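Local coordinates for protein cryptochrome DASH (Arabidopsis thaliana, PDB 2J4D) that repairs cyclobutane pyrimidine dimers in single-stranded DNA using FAD and a folate light antenna, and may also act as a blue-light photoreceptor, at residues 54-59 with 298-303; 141-146 with 171-176; 178-183 with 332-337. All blocks are in the same frame, centred on the assembly; numbering follows the deposited sequence.

Contact 1: 54-59 with 298-303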
loop_
_atom_site.group_PDB
_atom_site.type_symbol
_atom_site.label_atom_id
_atom_site.label_comp_id
_atom_site.label_asym_id
_atom_site.label_seq_id
_atom_site.Cartn_x
_atom_site.Cartn_y
_atom_site.Cartn_z
ATOM N N ASP A 54 -9.384 -0.422 14.340
ATOM C CA ASP A 54 -9.123 -1.827 14.058
ATOM C C ASP A 54 -7.638 -2.173 14.089
ATOM O O ASP A 54 -7.114 -2.811 13.171
ATOM C CB ASP A 54 -9.726 -2.164 12.687
ATOM C CG ASP A 54 -9.589 -3.630 12.329
ATOM O OD1 ASP A 54 -9.725 -4.478 13.232
ATOM O OD2 ASP A 54 -9.361 -3.934 11.141
ATOM N N ASN A 55 -6.967 -1.748 15.153
ATOM C CA ASN A 55 -5.542 -1.999 15.323
ATOM C C ASN A 55 -5.345 -2.960 16.496
ATOM O O ASN A 55 -5.410 -2.539 17.653
ATOM C CB ASN A 55 -4.810 -0.684 15.620
ATOM C CG ASN A 55 -3.298 -0.851 15.636
ATOM O OD1 ASN A 55 -2.786 -1.882 16.049
ATOM N ND2 ASN A 55 -2.583 0.172 15.197
ATOM N N ASP A 56 -5.110 -4.238 16.192
ATOM C CA ASP A 56 -4.909 -5.257 17.221
ATOM C C ASP A 56 -3.661 -5.059 18.067
ATOM O O ASP A 56 -3.644 -5.426 19.246
ATOM C CB ASP A 56 -4.849 -6.657 16.604
ATOM C CG ASP A 56 -6.207 -7.169 16.199
ATOM O OD1 ASP A 56 -7.191 -6.841 16.890
ATOM O OD2 ASP A 56 -6.291 -7.907 15.202
ATOM N N ALA A 57 -2.602 -4.516 17.471
ATOM C CA ALA A 57 -1.379 -4.294 18.242
ATOM C C ALA A 57 -1.669 -3.249 19.322
ATOM O O ALA A 57 -1.286 -3.415 20.484
ATOM C CB ALA A 57 -0.245 -3.829 17.323
ATOM N N LEU A 58 -2.348 -2.174 18.927
ATOM C CA LEU A 58 -2.729 -1.109 19.850
ATOM C C LEU A 58 -3.660 -1.672 20.922
ATOM O O LEU A 58 -3.511 -1.385 22.109
ATOM C CB LEU A 58 -3.450 0.010 19.095
ATOM C CG LEU A 58 -4.106 1.108 19.939
ATOM C CD1 LEU A 58 -3.049 1.823 20.763
ATOM C CD2 LEU A 58 -4.825 2.101 19.030
ATOM N N TYR A 59 -4.631 -2.479 20.509
ATOM C CA TYR A 59 -5.545 -3.051 21.489
ATOM C C TYR A 59 -4.818 -3.939 22.504
ATOM O O TYR A 59 -5.055 -3.836 23.709
ATOM C CB TYR A 59 -6.644 -3.880 20.816
ATOM C CG TYR A 59 -7.660 -4.372 21.820
ATOM C CD1 TYR A 59 -8.739 -3.573 22.193
ATOM C CD2 TYR A 59 -7.485 -5.588 22.475
ATOM C CE1 TYR A 59 -9.616 -3.969 23.197
ATOM C CE2 TYR A 59 -8.353 -5.991 23.483
ATOM C CZ TYR A 59 -9.414 -5.174 23.839
ATOM O OH TYR A 59 -10.254 -5.551 24.858
ATOM N N SER A 298 -7.930 -0.529 7.265
ATOM C CA SER A 298 -7.754 -1.968 7.219
ATOM C C SER A 298 -8.905 -2.645 6.490
ATOM O O SER A 298 -10.017 -2.127 6.445
ATOM C CB SER A 298 -7.658 -2.520 8.638
ATOM O OG SER A 298 -8.913 -2.423 9.278
ATOM N N PRO A 299 -8.646 -3.829 5.919
ATOM C CA PRO A 299 -9.665 -4.578 5.189
ATOM C C PRO A 299 -10.838 -5.050 6.036
ATOM O O PRO A 299 -11.942 -5.203 5.517
ATOM C CB PRO A 299 -8.871 -5.729 4.552
ATOM C CG PRO A 299 -7.696 -5.887 5.444
ATOM C CD PRO A 299 -7.327 -4.475 5.805
ATOM N N ARG A 300 -10.625 -5.281 7.331
ATOM C CA ARG A 300 -11.744 -5.711 8.160
ATOM C C ARG A 300 -12.719 -4.559 8.274
ATOM O O ARG A 300 -13.932 -4.764 8.267
ATOM C CB ARG A 300 -11.276 -6.183 9.542
ATOM C CG ARG A 300 -10.508 -7.488 9.459
ATOM C CD ARG A 300 -10.218 -8.083 10.821
ATOM N NE ARG A 300 -9.490 -7.159 11.681
ATOM C CZ ARG A 300 -8.630 -7.542 12.619
ATOM N NH1 ARG A 300 -8.394 -8.834 12.810
ATOM N NH2 ARG A 300 -8.001 -6.637 13.359
ATOM N N PHE A 301 -12.187 -3.344 8.367
ATOM C CA PHE A 301 -13.024 -2.145 8.424
ATOM C C PHE A 301 -13.777 -1.997 7.096
ATOM O O PHE A 301 -14.997 -1.801 7.072
ATOM C CB PHE A 301 -12.145 -0.913 8.670
ATOM C CG PHE A 301 -12.804 0.388 8.311
ATOM C CD1 PHE A 301 -13.919 0.842 9.010
ATOM C CD2 PHE A 301 -12.315 1.161 7.261
ATOM C CE1 PHE A 301 -14.534 2.044 8.669
ATOM C CE2 PHE A 301 -12.926 2.366 6.911
ATOM C CZ PHE A 301 -14.038 2.809 7.617
ATOM N N ILE A 302 -13.048 -2.100 5.989
ATOM C CA ILE A 302 -13.670 -1.970 4.671
ATOM C C ILE A 302 -14.793 -2.993 4.494
ATOM O O ILE A 302 -15.866 -2.664 3.981
ATOM C CB ILE A 302 -12.628 -2.144 3.532
ATOM C CG1 ILE A 302 -11.618 -0.992 3.575
ATOM C CG2 ILE A 302 -13.340 -2.156 2.158
ATOM C CD1 ILE A 302 -10.370 -1.219 2.726
ATOM N N TYR A 303 -14.549 -4.225 4.930
ATOM C CA TYR A 303 -15.553 -5.283 4.820
ATOM C C TYR A 303 -16.834 -4.926 5.577
ATOM O O TYR A 303 -17.944 -5.123 5.076
ATOM C CB TYR A 303 -14.991 -6.604 5.354
ATOM C CG TYR A 303 -16.002 -7.727 5.364
ATOM C CD1 TYR A 303 -16.562 -8.199 4.178
ATOM C CD2 TYR A 303 -16.413 -8.311 6.563
ATOM C CE1 TYR A 303 -17.514 -9.230 4.184
ATOM C CE2 TYR A 303 -17.361 -9.342 6.578
ATOM C CZ TYR A 303 -17.905 -9.790 5.388
ATOM O OH TYR A 303 -18.853 -10.785 5.400
HETATM O O HOH W 1 -8.038 -5.832 8.685
HETATM O O HOH W 2 -8.209 -10.263 15.439
#
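Arg300, in the first turn of helix 299-312, reaches back past Asp54 to Asp56 and so ties the start of helix 56-63, in the N-terminal alpha/beta part of the chain, to the helical part. Its CB sits 3.4 Å from Asp54 OD2, with CG anti to the carbonyl carbon. The chain then runs extended through chi2 and bends at chi3 (-57°), which turns the guanidinium edge toward both carboxylates. NE lies beside the Asp54 carboxylate, and its bonds to both oxygens are weak. NH2 is the main donor: it meets Asp54 OD1 at 2.8 Å, and Asp56 OD2, also at 2.8 Å, in the plane of the guanidinium and nearly straight (165°). It comes from above each carboxylate plane, so NH2 meets neither acid in its own plane. NH1 adds a weak bond to Asp56 OD2; a water also joins them, its bond from NH1 weak.

Asp54 CG is anti to the backbone N, which carries the carboxylate to the opposing helix start. There the N-cap residue Ser298 donates from OG to the anti lone pair of Asp54 OD2, a very short bond of 2.4 Å. Thr211 adds hydrogen bonds, its N to Asp54 OD1 and its OG1 to Asp56 OD1. Asn55 is the N-cap of the other helix, its OD1 accepting from Leu58 N at 2.9 Å.

Asp54, Asp56 and Arg300 thus form a buried salt-bridge network, in which Arg300, Ser298 OG and Thr211 together are likely to favour the charged carboxylates.

Contact 2: 141-146 with 171-176. With MHF (5,10-methenyl-6,7,8-trihydrofolic acid), chain D.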
loop_
_atom_site.group_PDB
_atom_site.type_symbol
_atom_site.label_atom_id
_atom_site.label_comp_id
_atom_site.label_asym_id
_atom_site.label_seq_id
_atom_site.Cartn_x
_atom_site.Cartn_y
_atom_site.Cartn_z
ATOM N N ALA A 141 4.054 -4.879 18.109
ATOM C CA ALA A 141 4.120 -4.419 16.732
ATOM C C ALA A 141 3.443 -5.453 15.852
ATOM O O ALA A 141 3.223 -6.591 16.268
ATOM C CB ALA A 141 5.568 -4.235 16.296
ATOM N N HIS A 142 3.099 -5.048 14.638
ATOM C CA HIS A 142 2.483 -5.971 13.704
ATOM C C HIS A 142 3.578 -6.765 13.026
ATOM O O HIS A 142 4.659 -6.245 12.755
ATOM C CB HIS A 142 1.662 -5.215 12.665
ATOM C CG HIS A 142 0.296 -4.853 13.148
ATOM N ND1 HIS A 142 -0.671 -5.799 13.414
ATOM C CD2 HIS A 142 -0.263 -3.654 13.431
ATOM C CE1 HIS A 142 -1.768 -5.198 13.839
ATOM N NE2 HIS A 142 -1.547 -3.895 13.859
ATOM N N LYS A 143 3.286 -8.030 12.757
ATOM C CA LYS A 143 4.223 -8.931 12.103
ATOM C C LYS A 143 4.301 -8.604 10.620
ATOM O O LYS A 143 3.274 -8.369 9.979
ATOM C CB LYS A 143 3.737 -10.373 12.263
ATOM C CG LYS A 143 4.667 -11.435 11.664
ATOM C CD LYS A 143 5.839 -11.725 12.604
ATOM C CE LYS A 143 6.818 -12.718 11.989
ATOM N NZ LYS A 143 7.569 -12.098 10.858
ATOM N N GLU A 144 5.509 -8.566 10.073
ATOM C CA GLU A 144 5.658 -8.320 8.644
ATOM C C GLU A 144 6.104 -9.633 7.999
ATOM O O GLU A 144 6.384 -10.611 8.701
ATOM C CB GLU A 144 6.657 -7.194 8.385
ATOM C CG GLU A 144 6.072 -5.818 8.660
ATOM C CD GLU A 144 5.029 -5.395 7.624
ATOM O OE1 GLU A 144 4.639 -6.229 6.779
ATOM O OE2 GLU A 144 4.597 -4.220 7.655
ATOM N N THR A 145 6.182 -9.667 6.675
ATOM C CA THR A 145 6.530 -10.918 6.007
ATOM C C THR A 145 7.819 -11.021 5.196
ATOM O O THR A 145 8.402 -12.103 5.118
ATOM C CB THR A 145 5.380 -11.363 5.071
ATOM O OG1 THR A 145 5.159 -10.352 4.078
ATOM C CG2 THR A 145 4.094 -11.582 5.854
ATOM N N CYS A 146 8.269 -9.932 4.584
ATOM C CA CYS A 146 9.466 -10.013 3.749
ATOM C C CYS A 146 10.806 -9.846 4.455
ATOM O O CYS A 146 10.893 -9.274 5.539
ATOM C CB CYS A 146 9.351 -9.017 2.591
ATOM S SG CYS A 146 7.897 -9.362 1.555
ATOM N N LEU A 171 4.943 -9.732 18.375
ATOM C CA LEU A 171 4.508 -9.422 17.009
ATOM C C LEU A 171 3.102 -9.970 16.789
ATOM O O LEU A 171 2.832 -11.140 17.039
ATOM C CB LEU A 171 5.502 -10.017 16.002
ATOM C CG LEU A 171 6.922 -9.444 16.169
ATOM C CD1 LEU A 171 7.925 -10.218 15.351
ATOM C CD2 LEU A 171 6.921 -7.976 15.766
ATOM N N ILE A 172 2.205 -9.111 16.317
ATOM C CA ILE A 172 0.817 -9.488 16.113
ATOM C C ILE A 172 0.459 -9.568 14.635
ATOM O O ILE A 172 0.790 -8.667 13.866
ATOM C CB ILE A 172 -0.107 -8.442 16.771
ATOM C CG1 ILE A 172 0.357 -8.166 18.205
ATOM C CG2 ILE A 172 -1.552 -8.904 16.723
ATOM C CD1 ILE A 172 0.423 -9.394 19.078
ATOM N N TRP A 173 -0.216 -10.636 14.224
ATOM C CA TRP A 173 -0.607 -10.720 12.825
ATOM C C TRP A 173 -1.717 -9.711 12.552
ATOM O O TRP A 173 -2.640 -9.554 13.350
ATOM C CB TRP A 173 -1.118 -12.114 12.450
ATOM C CG TRP A 173 -1.449 -12.173 10.996
ATOM C CD1 TRP A 173 -2.669 -11.953 10.410
ATOM C CD2 TRP A 173 -0.515 -12.326 9.927
ATOM N NE1 TRP A 173 -2.544 -11.950 9.037
ATOM C CE2 TRP A 173 -1.232 -12.175 8.715
ATOM C CE3 TRP A 173 0.865 -12.569 9.874
ATOM C CZ2 TRP A 173 -0.616 -12.257 7.469
ATOM C CZ3 TRP A 173 1.481 -12.651 8.629
ATOM C CH2 TRP A 173 0.738 -12.494 7.444
ATOM N N GLY A 174 -1.621 -9.029 11.419
ATOM C CA GLY A 174 -2.643 -8.064 11.044
ATOM C C GLY A 174 -2.596 -7.909 9.539
ATOM O O GLY A 174 -2.216 -8.837 8.836
ATOM N N SER A 175 -2.988 -6.743 9.044
ATOM C CA SER A 175 -2.960 -6.436 7.616
ATOM C C SER A 175 -3.900 -7.177 6.657
ATOM O O SER A 175 -4.364 -6.571 5.702
ATOM C CB SER A 175 -1.517 -6.539 7.077
ATOM O OG SER A 175 -1.053 -7.881 6.991
ATOM N N THR A 176 -4.202 -8.454 6.890
ATOM C CA THR A 176 -5.070 -9.185 5.946
ATOM C C THR A 176 -6.559 -9.239 6.284
ATOM O O THR A 176 -6.939 -9.091 7.440
ATOM C CB THR A 176 -4.570 -10.622 5.761
ATOM O OG1 THR A 176 -4.556 -11.285 7.030
ATOM C CG2 THR A 176 -3.167 -10.625 5.161
HETATM N N1 MHF D . 10.896 -4.129 -0.038
HETATM C C2 MHF D . 10.456 -4.485 1.217
HETATM N NA2 MHF D . 9.489 -3.735 1.818
HETATM N N3 MHF D . 10.960 -5.552 1.859
HETATM C C4 MHF D . 11.949 -6.315 1.301
HETATM O O4 MHF D . 12.409 -7.288 1.912
HETATM C C4A MHF D . 12.446 -5.967 0.011
HETATM N N5 MHF D . 13.497 -6.657 -0.645
HETATM C C6 MHF D . 14.226 -6.067 -1.819
HETATM C C7 MHF D . 13.144 -5.497 -2.765
HETATM N N8 MHF D . 12.359 -4.519 -1.942
HETATM C C8A MHF D . 11.893 -4.858 -0.663
HETATM C C9 MHF D . 15.100 -7.210 -2.407
HETATM N N10 MHF D . 14.673 -8.387 -1.611
HETATM C C11 MHF D . 14.247 -7.868 -0.304
HETATM C C12 MHF D . 17.579 -11.530 -1.206
HETATM C C13 MHF D . 17.226 -11.001 -2.484
HETATM C C14 MHF D . 16.302 -9.964 -2.598
HETATM C C15 MHF D . 15.691 -9.407 -1.443
HETATM C C16 MHF D . 16.067 -9.927 -0.141
HETATM C C17 MHF D . 17.003 -10.974 -0.028
HETATM C C MHF D . 18.529 -12.672 -1.136
HETATM O O MHF D . 18.983 -13.133 -2.177
HETATM N N MHF D . 18.882 -13.220 0.049
HETATM C CA MHF D . 19.796 -14.362 0.083
HETATM C CB MHF D . 20.578 -14.386 1.396
HETATM C CG MHF D . 21.420 -13.159 1.635
HETATM C CD MHF D . 22.424 -12.929 0.527
HETATM O OE1 MHF D . 23.383 -13.723 0.427
HETATM O OE2 MHF D . 22.243 -11.966 -0.253
HETATM C CT MHF D . 19.010 -15.669 -0.061
HETATM O O1 MHF D . 17.772 -15.639 0.097
HETATM O O2 MHF D . 19.637 -16.716 -0.326
HETATM O O HOH W 3 1.473 -9.258 7.716
#
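The indole of Trp173 has Ser175 OG and a water over one face, both offset toward the rim, while Thr176 OG1 lies at its edge and accepts a straight bond from NE1 (171°). Thr145 CG2 comes obliquely to the six-membered ring, 3.8 Å from Trp173 CH2. The imidazole of His142 has Ile172 O at its edge, with Gly174 CA placed obliquely to it.

Both flat groups sit on two neighbouring parallel strands and the segments that follow them, in the beta-alpha-beta unit of strand 138-142, helix 147-161 and strand 168-172 in the photolyase alpha/beta domain. The pairing is read from Ile172 N to Ala141 O (2.7 Å, 160°) and Lys143 N to Ile172 O (2.8 Å, 164°). Ala141 and Leu171 place their side chains on one face of the sheet, His142 and Ile172 on the other. Ile172 O is gripped twice, because His142 ND1 also donates to it at 3.3 Å, from above the carbonyl plane. The far nitrogen of the same ring, His142 NE2, probably bonds to Asn55 OD1 (3.2 Å), so that both ends would hold its rotation. A CB on Gly174 would run into His142 ND1.

Lys143 leaves with CG anti to the backbone N and bends at chi2, laying its CD 3.8 Å from Leu171 CD1; its NZ reaches Glu144 O and forms a salt bridge with Glu153.

Further along, the first segment continues to the antenna pocket, where Glu148, Glu149 and Asn341 are among the residues bonding the folate. Cys146 CB lies 3.6 Å from O4 of the methenyl folate.

Contact 3: 178-183 with 332-337. With FAD (flavin-adenine dinucleotide), chain C.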
loop_
_atom_site.group_PDB
_atom_site.type_symbol
_atom_site.label_atom_id
_atom_site.label_comp_id
_atom_site.label_asym_id
_atom_site.label_seq_id
_atom_site.Cartn_x
_atom_site.Cartn_y
_atom_site.Cartn_z
ATOM N N TYR A 178 -8.568 -11.913 5.651
ATOM C CA TYR A 178 -8.718 -13.225 6.250
ATOM C C TYR A 178 -7.471 -13.386 7.120
ATOM O O TYR A 178 -6.354 -13.179 6.652
ATOM C CB TYR A 178 -8.754 -14.327 5.187
ATOM C CG TYR A 178 -10.074 -14.407 4.468
ATOM C CD1 TYR A 178 -10.275 -13.743 3.261
ATOM C CD2 TYR A 178 -11.140 -15.123 5.016
ATOM C CE1 TYR A 178 -11.509 -13.788 2.614
ATOM C CE2 TYR A 178 -12.383 -15.173 4.375
ATOM C CZ TYR A 178 -12.556 -14.502 3.176
ATOM O OH TYR A 178 -13.774 -14.547 2.541
ATOM N N HIS A 179 -7.664 -13.756 8.379
ATOM C CA HIS A 179 -6.551 -13.921 9.311
ATOM C C HIS A 179 -5.722 -15.169 9.017
ATOM O O HIS A 179 -6.265 -16.225 8.704
ATOM C CB HIS A 179 -7.094 -13.975 10.746
ATOM C CG HIS A 179 -6.059 -13.724 11.797
ATOM N ND1 HIS A 179 -5.047 -14.615 12.077
ATOM C CD2 HIS A 179 -5.885 -12.680 12.642
ATOM C CE1 HIS A 179 -4.293 -14.134 13.050
ATOM N NE2 HIS A 179 -4.781 -12.960 13.412
ATOM N N LYS A 180 -4.402 -15.050 9.134
ATOM C CA LYS A 180 -3.515 -16.179 8.864
ATOM C C LYS A 180 -3.867 -17.425 9.689
ATOM O O LYS A 180 -3.833 -18.545 9.176
ATOM C CB LYS A 180 -2.060 -15.775 9.134
ATOM C CG LYS A 180 -1.025 -16.807 8.682
ATOM C CD LYS A 180 0.394 -16.239 8.775
ATOM C CE LYS A 180 1.085 -16.621 10.069
ATOM N NZ LYS A 180 1.491 -18.057 10.073
ATOM N N ASP A 181 -4.213 -17.227 10.959
ATOM C CA ASP A 181 -4.546 -18.339 11.847
ATOM C C ASP A 181 -5.859 -19.042 11.511
ATOM O O ASP A 181 -6.087 -20.172 11.960
ATOM C CB ASP A 181 -4.616 -17.861 13.300
ATOM C CG ASP A 181 -3.286 -17.368 13.817
ATOM O OD1 ASP A 181 -2.255 -17.724 13.223
ATOM O OD2 ASP A 181 -3.275 -16.634 14.824
ATOM N N ASP A 182 -6.716 -18.385 10.727
ATOM C CA ASP A 182 -8.016 -18.954 10.366
ATOM C C ASP A 182 -8.039 -19.680 9.027
ATOM O O ASP A 182 -9.056 -20.275 8.675
ATOM C CB ASP A 182 -9.103 -17.866 10.314
ATOM C CG ASP A 182 -9.300 -17.148 11.633
ATOM O OD1 ASP A 182 -9.011 -17.732 12.696
ATOM O OD2 ASP A 182 -9.773 -15.991 11.606
ATOM N N LEU A 183 -6.942 -19.608 8.275
ATOM C CA LEU A 183 -6.860 -20.247 6.961
ATOM C C LEU A 183 -7.030 -21.761 7.000
ATOM O O LEU A 183 -6.724 -22.404 8.001
ATOM C CB LEU A 183 -5.521 -19.921 6.297
ATOM C CG LEU A 183 -5.278 -18.452 5.943
ATOM C CD1 LEU A 183 -3.882 -18.305 5.356
ATOM C CD2 LEU A 183 -6.321 -17.985 4.940
ATOM N N PHE A 332 -1.410 -12.288 -2.145
ATOM C CA PHE A 332 -0.001 -11.960 -2.336
ATOM C C PHE A 332 0.739 -11.817 -1.010
ATOM O O PHE A 332 1.932 -12.106 -0.925
ATOM C CB PHE A 332 0.156 -10.697 -3.189
ATOM C CG PHE A 332 -0.016 -10.952 -4.668
ATOM C CD1 PHE A 332 0.789 -11.884 -5.321
ATOM C CD2 PHE A 332 -0.980 -10.272 -5.399
ATOM C CE1 PHE A 332 0.634 -12.135 -6.682
ATOM C CE2 PHE A 332 -1.146 -10.513 -6.765
ATOM C CZ PHE A 332 -0.338 -11.444 -7.409
ATOM N N ARG A 333 0.032 -11.377 0.024
ATOM C CA ARG A 333 0.654 -11.233 1.336
ATOM C C ARG A 333 1.043 -12.628 1.854
ATOM O O ARG A 333 2.164 -12.832 2.329
ATOM C CB ARG A 333 -0.322 -10.535 2.300
ATOM C CG ARG A 333 0.055 -10.618 3.771
ATOM C CD ARG A 333 1.295 -9.823 4.106
ATOM N NE ARG A 333 1.088 -8.388 3.941
ATOM C CZ ARG A 333 1.946 -7.459 4.350
ATOM N NH1 ARG A 333 3.075 -7.814 4.956
ATOM N NH2 ARG A 333 1.684 -6.176 4.144
ATOM N N PHE A 334 0.133 -13.596 1.754
ATOM C CA PHE A 334 0.463 -14.945 2.226
ATOM C C PHE A 334 1.499 -15.583 1.305
ATOM O O PHE A 334 2.389 -16.299 1.754
ATOM C CB PHE A 334 -0.792 -15.835 2.293
ATOM C CG PHE A 334 -1.817 -15.375 3.302
ATOM C CD1 PHE A 334 -1.450 -15.107 4.616
ATOM C CD2 PHE A 334 -3.152 -15.213 2.935
ATOM C CE1 PHE A 334 -2.401 -14.676 5.553
ATOM C CE2 PHE A 334 -4.112 -14.786 3.865
ATOM C CZ PHE A 334 -3.730 -14.517 5.174
ATOM N N LEU A 335 1.397 -15.295 0.012
ATOM C CA LEU A 335 2.327 -15.854 -0.961
ATOM C C LEU A 335 3.757 -15.380 -0.681
ATOM O O LEU A 335 4.717 -16.113 -0.923
ATOM C CB LEU A 335 1.888 -15.453 -2.373
ATOM C CG LEU A 335 2.288 -16.286 -3.598
ATOM C CD1 LEU A 335 1.993 -17.762 -3.380
ATOM C CD2 LEU A 335 1.503 -15.775 -4.798
ATOM N N SER A 336 3.904 -14.166 -0.156
ATOM C CA SER A 336 5.239 -13.656 0.140
ATOM C C SER A 336 5.919 -14.575 1.144
ATOM O O SER A 336 7.131 -14.793 1.081
ATOM C CB SER A 336 5.187 -12.219 0.690
ATOM O OG SER A 336 4.655 -12.159 2.006
ATOM N N ILE A 337 5.138 -15.127 2.066
ATOM C CA ILE A 337 5.694 -16.025 3.064
ATOM C C ILE A 337 6.124 -17.334 2.420
ATOM O O ILE A 337 7.234 -17.819 2.649
ATOM C CB ILE A 337 4.673 -16.327 4.174
ATOM C CG1 ILE A 337 4.228 -15.016 4.829
ATOM C CG2 ILE A 337 5.305 -17.236 5.222
ATOM C CD1 ILE A 337 3.120 -15.178 5.854
HETATM P PA FAD C . -9.275 -1.400 -6.662
HETATM O O1A FAD C . -10.209 -0.408 -6.091
HETATM O O2A FAD C . -9.567 -2.017 -7.977
HETATM O O5B FAD C . -9.050 -2.604 -5.619
HETATM C C5B FAD C . -9.353 -2.431 -4.217
HETATM C C4B FAD C . -8.156 -2.937 -3.404
HETATM O O4B FAD C . -7.934 -4.308 -3.733
HETATM C C3B FAD C . -6.836 -2.231 -3.689
HETATM O O3B FAD C . -6.722 -0.988 -3.016
HETATM C C2B FAD C . -5.852 -3.276 -3.260
HETATM O O2B FAD C . -5.509 -3.249 -1.893
HETATM C C1B FAD C . -6.525 -4.588 -3.703
HETATM N N9A FAD C . -6.118 -5.090 -5.032
HETATM C C8A FAD C . -6.766 -4.912 -6.239
HETATM N N7A FAD C . -6.139 -5.502 -7.247
HETATM C C5A FAD C . -5.037 -6.098 -6.674
HETATM C C6A FAD C . -3.981 -6.865 -7.222
HETATM N N6A FAD C . -3.877 -7.193 -8.502
HETATM N N1A FAD C . -3.003 -7.313 -6.349
HETATM C C2A FAD C . -3.071 -6.996 -5.014
HETATM N N3A FAD C . -4.050 -6.267 -4.427
HETATM C C4A FAD C . -5.000 -5.831 -5.299
HETATM N N1 FAD C . -1.036 -2.926 -5.335
HETATM C C2 FAD C . -0.548 -2.458 -4.133
HETATM O O2 FAD C . -1.282 -2.305 -3.174
HETATM N N3 FAD C . 0.820 -2.160 -4.041
HETATM C C4 FAD C . 1.722 -2.305 -5.093
HETATM O O4 FAD C . 2.924 -2.019 -4.949
HETATM C C4X FAD C . 1.213 -2.784 -6.325
HETATM N N5 FAD C . 2.047 -2.958 -7.440
HETATM C C5X FAD C . 1.562 -3.539 -8.614
HETATM C C6 FAD C . 2.425 -3.824 -9.680
HETATM C C7 FAD C . 1.967 -4.409 -10.883
HETATM C C7M FAD C . 2.949 -4.693 -11.993
HETATM C C8 FAD C . 0.563 -4.717 -11.004
HETATM C C8M FAD C . -0.021 -5.346 -12.259
HETATM C C9 FAD C . -0.313 -4.436 -9.938
HETATM C C9A FAD C . 0.159 -3.846 -8.727
HETATM N N10 FAD C . -0.706 -3.548 -7.633
HETATM C C10 FAD C . -0.179 -3.084 -6.408
HETATM C "C1'" FAD C . -2.105 -4.087 -7.614
HETATM C "C2'" FAD C . -3.213 -3.166 -8.163
HETATM O "O2'" FAD C . -2.844 -2.685 -9.445
HETATM C "C3'" FAD C . -3.429 -1.990 -7.214
HETATM O "O3'" FAD C . -3.734 -2.459 -5.886
HETATM C "C4'" FAD C . -4.585 -1.053 -7.604
HETATM O "O4'" FAD C . -4.333 -0.457 -8.879
HETATM C "C5'" FAD C . -4.723 0.032 -6.544
HETATM O "O5'" FAD C . -5.809 0.901 -6.874
HETATM P P FAD C . -7.282 0.778 -6.323
HETATM O O1P FAD C . -7.161 0.913 -4.862
HETATM O O2P FAD C . -8.128 1.813 -6.978
HETATM O O3P FAD C . -7.877 -0.609 -6.817
#
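Helix 317-339, which lines the FAD pocket, turns another side toward the loop that leads from strand 168-172 to helix 194-204. Phe334 carries the contact. Its CG stands anti to the carbonyl carbon (chi1 -65°), pointing the ring out from the helix into the loop. Leu183 comes to it tip to tip: CD1 is 3.7 Å from the centroid of the Phe334 ring and only 8° off the ring normal, a CH-pi contact over the centre of one face. At the ring edge, near its plane, Tyr178 O lies 3.3 Å from Phe334 CZ. Lys180 crosses obliquely, with CB 3.8 Å from Phe334 CE1, and its methylene chain carries on along the helix until CD lies 4.1 Å from Ile337 CD1.

The contact thereby joins the photolyase alpha/beta part to the FAD-binding helical domain. The loop side is shaped by a short 3-10 segment, residues 180-182, just after His179. There the backbone bond from Asp182 N to His179 O is joined by a side-chain bond: Asp181 N donates to His179 ND1 at 3.0 Å, in the plane of the imidazole. Lys180 opens the turn and Leu183 follows it, and both meet Phe334, which also packs on Phe197 of helix 194-204. An alanine at Phe334 would remove the ring, and with it the CH-pi partner of Leu183 and the surface against Lys180, and would probably loosen this loop from the helix.

No hydrogen bond crosses between the two segments, although just outside them Asp330 of the same helix accepts from Tyr178 N. Two residues before Phe334, Phe332 projects to the cofactor: FAD N1A lies at the edge of its phenyl ring, near its plane, 3.7 Å from Phe332 CD2.

How the contacts relate
Contact 2 is the corner of the three, touching both others, its centre 12 Å from that of contact 1 and 10 Å from that of contact 3. It meets contact 1 at the Asn55-His142 pair and by packing of Pro299 against Ser175 and Thr176. Toward contact 3 the links are mainly polar: Glu144 OE1 to Arg333 NH1, a salt bridge of 2.9 Å, and Thr145 OG1 to Ser336 OG, 2.8 Å, with Thr176 also packing on Arg333. Contacts 1 and 3 do not touch, although their helices 299-312 and 317-339 are consecutive. Contact 2 reaches the folate and contact 3 the FAD, whereas in contact 1 the side chain of Ser298 is about 11 Å from the bound FAD.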